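Local structure of hypothetical protein Cgl3021 (Corynebacterium glutamicum, 2NSF) at residues Ala174-Thr177 against Phe178-Pro182; Glu183-Leu186 against Arg187-Ala191. The protein probably catalyses the mycothiol-dependent cis-trans isomerisation of maleylpyruvate and binds a zinc ion. All blocks are in the same frame, centred on the assembly; numbering follows the deposited sequence.

Contact 1: Ala174-Thr177 against Phe178-Pro182; sequences AVAT and FGDIP. With SO4 (sulfate ion), chain D.
Thr177 and Asp180 bracket the first of two overlapping turns, in which residues 178-180 adopt helical backbone angles, and Asp180 N donates back to Thr177 O at 3.2 Å, making 177-180 a type I turn. The next step repeats the spacing, Ile181 N reaching Phe178 O. Side chains close the turn from both ends. Asp180 folds back so that OD2 accepts from Thr177 N at 2.9 Å, met from above the carboxylate plane, while Thr177 OG1 takes a weak bond from Asp180 N. With OG1 held between its backbone N and carbonyl carbon (chi1 64°), Thr177 faces that amide, and the reciprocal pair resembles a capping box, here on an isolated turn of helical backbone angles. A water donates to Asp180 OD2 at 2.6 Å and also to Val175 O, tying the carboxylate to the incoming chain. Within the turn, Gly179 N donates to sulfate O2 at 2.8 Å; Arg237 NE is hydrogen-bonded to the same ion, which probably came from the crystallisation liquor. Phe178 packs on Val170 of helix 156-171 and on Ala233 and Val236 of helix 232-239, while Ala176 rests against His42 of helix 29-49.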
loop_
_atom_site.group_PDB
_atom_site.type_symbol
_atom_site.label_atom_id
_atom_site.label_comp_id
_atom_site.label_asym_id
_atom_site.label_seq_id
_atom_site.Cartn_x
_atom_site.Cartn_y
_atom_site.Cartn_z
ATOM N N ALA A 174 5.740 -10.214 11.423
ATOM C CA ALA A 174 5.633 -11.653 11.618
ATOM C C ALA A 174 6.675 -12.267 10.685
ATOM O O ALA A 174 7.867 -12.141 10.939
ATOM C CB ALA A 174 4.235 -12.137 11.267
ATOM N N VAL A 175 6.241 -12.902 9.599
ATOM C CA VAL A 175 7.200 -13.505 8.670
ATOM C C VAL A 175 7.092 -13.029 7.221
ATOM O O VAL A 175 7.860 -13.476 6.371
ATOM C CB VAL A 175 7.094 -15.052 8.666
ATOM C CG1 VAL A 175 7.354 -15.592 10.056
ATOM C CG2 VAL A 175 5.731 -15.486 8.156
ATOM N N ALA A 176 6.156 -12.129 6.935
ATOM C CA ALA A 176 5.985 -11.635 5.568
ATOM C C ALA A 176 7.165 -10.778 5.116
ATOM O O ALA A 176 7.789 -10.082 5.918
ATOM C CB ALA A 176 4.684 -10.846 5.450
ATOM N N THR A 177 7.457 -10.830 3.818
ATOM C CA THR A 177 8.572 -10.078 3.242
ATOM C C THR A 177 8.163 -9.418 1.927
ATOM O O THR A 177 7.097 -9.702 1.388
ATOM C CB THR A 177 9.748 -11.010 2.921
ATOM O OG1 THR A 177 9.338 -11.941 1.907
ATOM C CG2 THR A 177 10.181 -11.788 4.165
ATOM N N PHE A 178 9.018 -8.540 1.410
ATOM C CA PHE A 178 8.735 -7.901 0.127
ATOM C C PHE A 178 8.893 -8.957 -0.965
ATOM O O PHE A 178 8.293 -8.860 -2.037
ATOM C CB PHE A 178 9.692 -6.728 -0.107
ATOM C CG PHE A 178 9.236 -5.449 0.537
ATOM C CD1 PHE A 178 8.423 -4.560 -0.159
ATOM C CD2 PHE A 178 9.552 -5.169 1.864
ATOM C CE1 PHE A 178 7.923 -3.406 0.458
ATOM C CE2 PHE A 178 9.060 -4.023 2.491
ATOM C CZ PHE A 178 8.244 -3.139 1.787
ATOM N N GLY A 179 9.697 -9.977 -0.671
ATOM C CA GLY A 179 9.913 -11.058 -1.618
ATOM C C GLY A 179 8.650 -11.865 -1.847
ATOM O O GLY A 179 8.507 -12.531 -2.875
ATOM N N ASP A 180 7.728 -11.808 -0.888
ATOM C CA ASP A 180 6.455 -12.522 -0.988
ATOM C C ASP A 180 5.495 -11.858 -1.971
ATOM O O ASP A 180 4.572 -12.492 -2.485
ATOM C CB ASP A 180 5.743 -12.576 0.374
ATOM C CG ASP A 180 6.422 -13.497 1.360
ATOM O OD1 ASP A 180 7.027 -14.502 0.922
ATOM O OD2 ASP A 180 6.328 -13.227 2.579
ATOM N N ILE A 181 5.718 -10.576 -2.230
ATOM C CA ILE A 181 4.835 -9.808 -3.100
ATOM C C ILE A 181 4.984 -10.095 -4.586
ATOM O O ILE A 181 6.092 -10.038 -5.131
ATOM C CB ILE A 181 5.039 -8.297 -2.868
ATOM C CG1 ILE A 181 4.862 -7.980 -1.381
ATOM C CG2 ILE A 181 4.052 -7.496 -3.709
ATOM C CD1 ILE A 181 5.271 -6.568 -1.002
ATOM N N PRO A 182 3.865 -10.419 -5.263
ATOM C CA PRO A 182 3.881 -10.709 -6.697
ATOM C C PRO A 182 4.626 -9.616 -7.455
ATOM O O PRO A 182 4.448 -8.426 -7.196
ATOM C CB PRO A 182 2.403 -10.759 -7.054
ATOM C CG PRO A 182 1.803 -11.364 -5.824
ATOM C CD PRO A 182 2.511 -10.608 -4.710
HETATM S S SO4 D . 13.012 -8.876 1.715
HETATM O O1 SO4 D . 13.173 -9.613 2.989
HETATM O O2 SO4 D . 11.871 -9.328 0.893
HETATM O O3 SO4 D . 13.120 -7.410 1.845
HETATM O O4 SO4 D . 14.181 -9.245 0.941
HETATM O O HOH W 1 6.154 -15.213 4.193
#

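Contact 2: Glu183-Leu186 against Arg187-Ala191; sequences EVIL and RTLAA
Arg187 lays one face of its guanidinium over the backbone of Glu183 and Val184, with Val184 CA 3.6 Å above the plane. This is the opening of helix 183-199, and the pairs meet across one helical turn, in the i to i+4 and i to i+3 spacings of an alpha-helix. The arginine chain bends at chi3 (-54°), which turns its end back toward the start of the helix. There NH1 forms a salt bridge with Glu183 OE2 at 2.7 Å. The oxygen lies in the guanidinium plane, at its edge, but the carboxylate is turned 86° against that plane and the hydrogen bond is weak. A glutamate in the first turn would also be expected to suit the partial positive charge of the helix start. NH2 crosses the side of Val184, 3.8 Å from its CG2, and is further held by Thr22 O, so the arginine joins the N-terminal segment of the chain to this helix.

Farther round, Ile185 and Leu189 lie side by side and point the same way, Ile185 CG2 meeting Leu189 CD1 at 4.1 Å. They face the helices of the N-terminal domain: Ile185 touches Trp166 and Leu35, and Leu189 touches Trp159 and Ile167. Leu186 instead packs on Leu232 and Val236 of helix 232-239, so successive residues serve different neighbours.

Thr188 is buried, and its hydroxyl is satisfied twice, accepting from Phe24 N and donating to the backbone behind it. Its OG1 sits beside its own backbone N (chi1 -55°) and reaches Val184 O at 2.7 Å, nearly along the carbonyl direction; the same oxygen also receives Thr188 N at 3.2 Å, from above the carbonyl plane.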
loop_
_atom_site.group_PDB
_atom_site.type_symbol
_atom_site.label_atom_id
_atom_site.label_comp_id
_atom_site.label_asym_id
_atom_site.label_seq_id
_atom_site.Cartn_x
_atom_site.Cartn_y
_atom_site.Cartn_z
ATOM N N GLU A 183 5.461 -10.031 -8.398
ATOM C CA GLU A 183 6.255 -9.098 -9.178
ATOM C C GLU A 183 5.456 -7.978 -9.846
ATOM O O GLU A 183 5.908 -6.836 -9.885
ATOM C CB GLU A 183 7.052 -9.874 -10.223
ATOM C CG GLU A 183 8.056 -9.045 -10.990
ATOM C CD GLU A 183 8.914 -9.905 -11.893
ATOM O OE1 GLU A 183 9.581 -10.820 -11.369
ATOM O OE2 GLU A 183 8.918 -9.671 -13.118
ATOM N N VAL A 184 4.276 -8.288 -10.376
ATOM C CA VAL A 184 3.486 -7.257 -11.037
ATOM C C VAL A 184 3.167 -6.124 -10.058
ATOM O O VAL A 184 3.118 -4.953 -10.443
ATOM C CB VAL A 184 2.175 -7.836 -11.642
ATOM C CG1 VAL A 184 1.232 -8.297 -10.539
ATOM C CG2 VAL A 184 1.513 -6.794 -12.533
ATOM N N ILE A 185 2.979 -6.466 -8.789
ATOM C CA ILE A 185 2.700 -5.452 -7.783
ATOM C C ILE A 185 3.972 -4.685 -7.440
ATOM O O ILE A 185 3.945 -3.463 -7.297
ATOM C CB ILE A 185 2.084 -6.083 -6.516
ATOM C CG1 ILE A 185 0.644 -6.514 -6.825
ATOM C CG2 ILE A 185 2.114 -5.088 -5.355
ATOM C CD1 ILE A 185 -0.021 -7.288 -5.718
ATOM N N LEU A 186 5.094 -5.391 -7.324
ATOM C CA LEU A 186 6.363 -4.733 -7.022
ATOM C C LEU A 186 6.768 -3.776 -8.148
ATOM O O LEU A 186 7.227 -2.661 -7.889
ATOM C CB LEU A 186 7.474 -5.772 -6.816
ATOM C CG LEU A 186 7.403 -6.626 -5.546
ATOM C CD1 LEU A 186 8.563 -7.611 -5.531
ATOM C CD2 LEU A 186 7.465 -5.720 -4.312
ATOM N N ARG A 187 6.603 -4.212 -9.396
ATOM C CA ARG A 187 6.956 -3.369 -10.536
ATOM C C ARG A 187 6.105 -2.108 -10.556
ATOM O O ARG A 187 6.602 -1.016 -10.841
ATOM C CB ARG A 187 6.775 -4.114 -11.862
ATOM C CG ARG A 187 7.796 -5.212 -12.122
ATOM C CD ARG A 187 7.766 -5.635 -13.591
ATOM N NE ARG A 187 6.423 -6.015 -14.024
ATOM C CZ ARG A 187 5.963 -7.261 -14.055
ATOM N NH1 ARG A 187 6.738 -8.272 -13.685
ATOM N NH2 ARG A 187 4.719 -7.499 -14.445
ATOM N N THR A 188 4.820 -2.261 -10.257
ATOM C CA THR A 188 3.919 -1.115 -10.249
ATOM C C THR A 188 4.277 -0.162 -9.110
ATOM O O THR A 188 4.193 1.059 -9.265
ATOM C CB THR A 188 2.448 -1.569 -10.129
ATOM O OG1 THR A 188 2.155 -2.498 -11.184
ATOM C CG2 THR A 188 1.506 -0.370 -10.263
ATOM N N LEU A 189 4.689 -0.712 -7.969
ATOM C CA LEU A 189 5.086 0.116 -6.830
ATOM C C LEU A 189 6.368 0.894 -7.126
ATOM O O LEU A 189 6.485 2.072 -6.781
ATOM C CB LEU A 189 5.315 -0.747 -5.580
ATOM C CG LEU A 189 4.100 -1.261 -4.811
ATOM C CD1 LEU A 189 4.565 -2.215 -3.703
ATOM C CD2 LEU A 189 3.336 -0.077 -4.220
ATOM N N ALA A 190 7.337 0.238 -7.754
ATOM C CA ALA A 190 8.593 0.911 -8.069
ATOM C C ALA A 190 8.326 2.118 -8.961
ATOM O O ALA A 190 8.884 3.201 -8.750
ATOM C CB ALA A 190 9.544 -0.052 -8.764
ATOM N N ALA A 191 7.474 1.926 -9.962
ATOM C CA ALA A 191 7.123 2.996 -10.887
ATOM C C ALA A 191 6.323 4.088 -10.189
ATOM O O ALA A 191 6.620 5.273 -10.327
ATOM C CB ALA A 191 6.322 2.436 -12.057
#

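How the contacts relate
The two contacts follow one another along the chain, their centres 14 Å apart. Contact 1 shapes the linker that leaves helix 156-171, and contact 2 is the beginning of helix 183-199; Pro182, the last residue of contact 1, is at the N-cap position of that helix. They touch through Leu186 CD1, which packs 3.5 Å from Ile181 O. Both lean on helices 29-49 and 156-171 and on helix 232-239, bridging the N-terminal helical domain and the C-terminal domain. The zinc bound by His72, Glu164 and His168 lies about 11 Å from the side chains of both Phe178 and Leu189, so the junction lies near the metal site but contributes none of its three protein ligands.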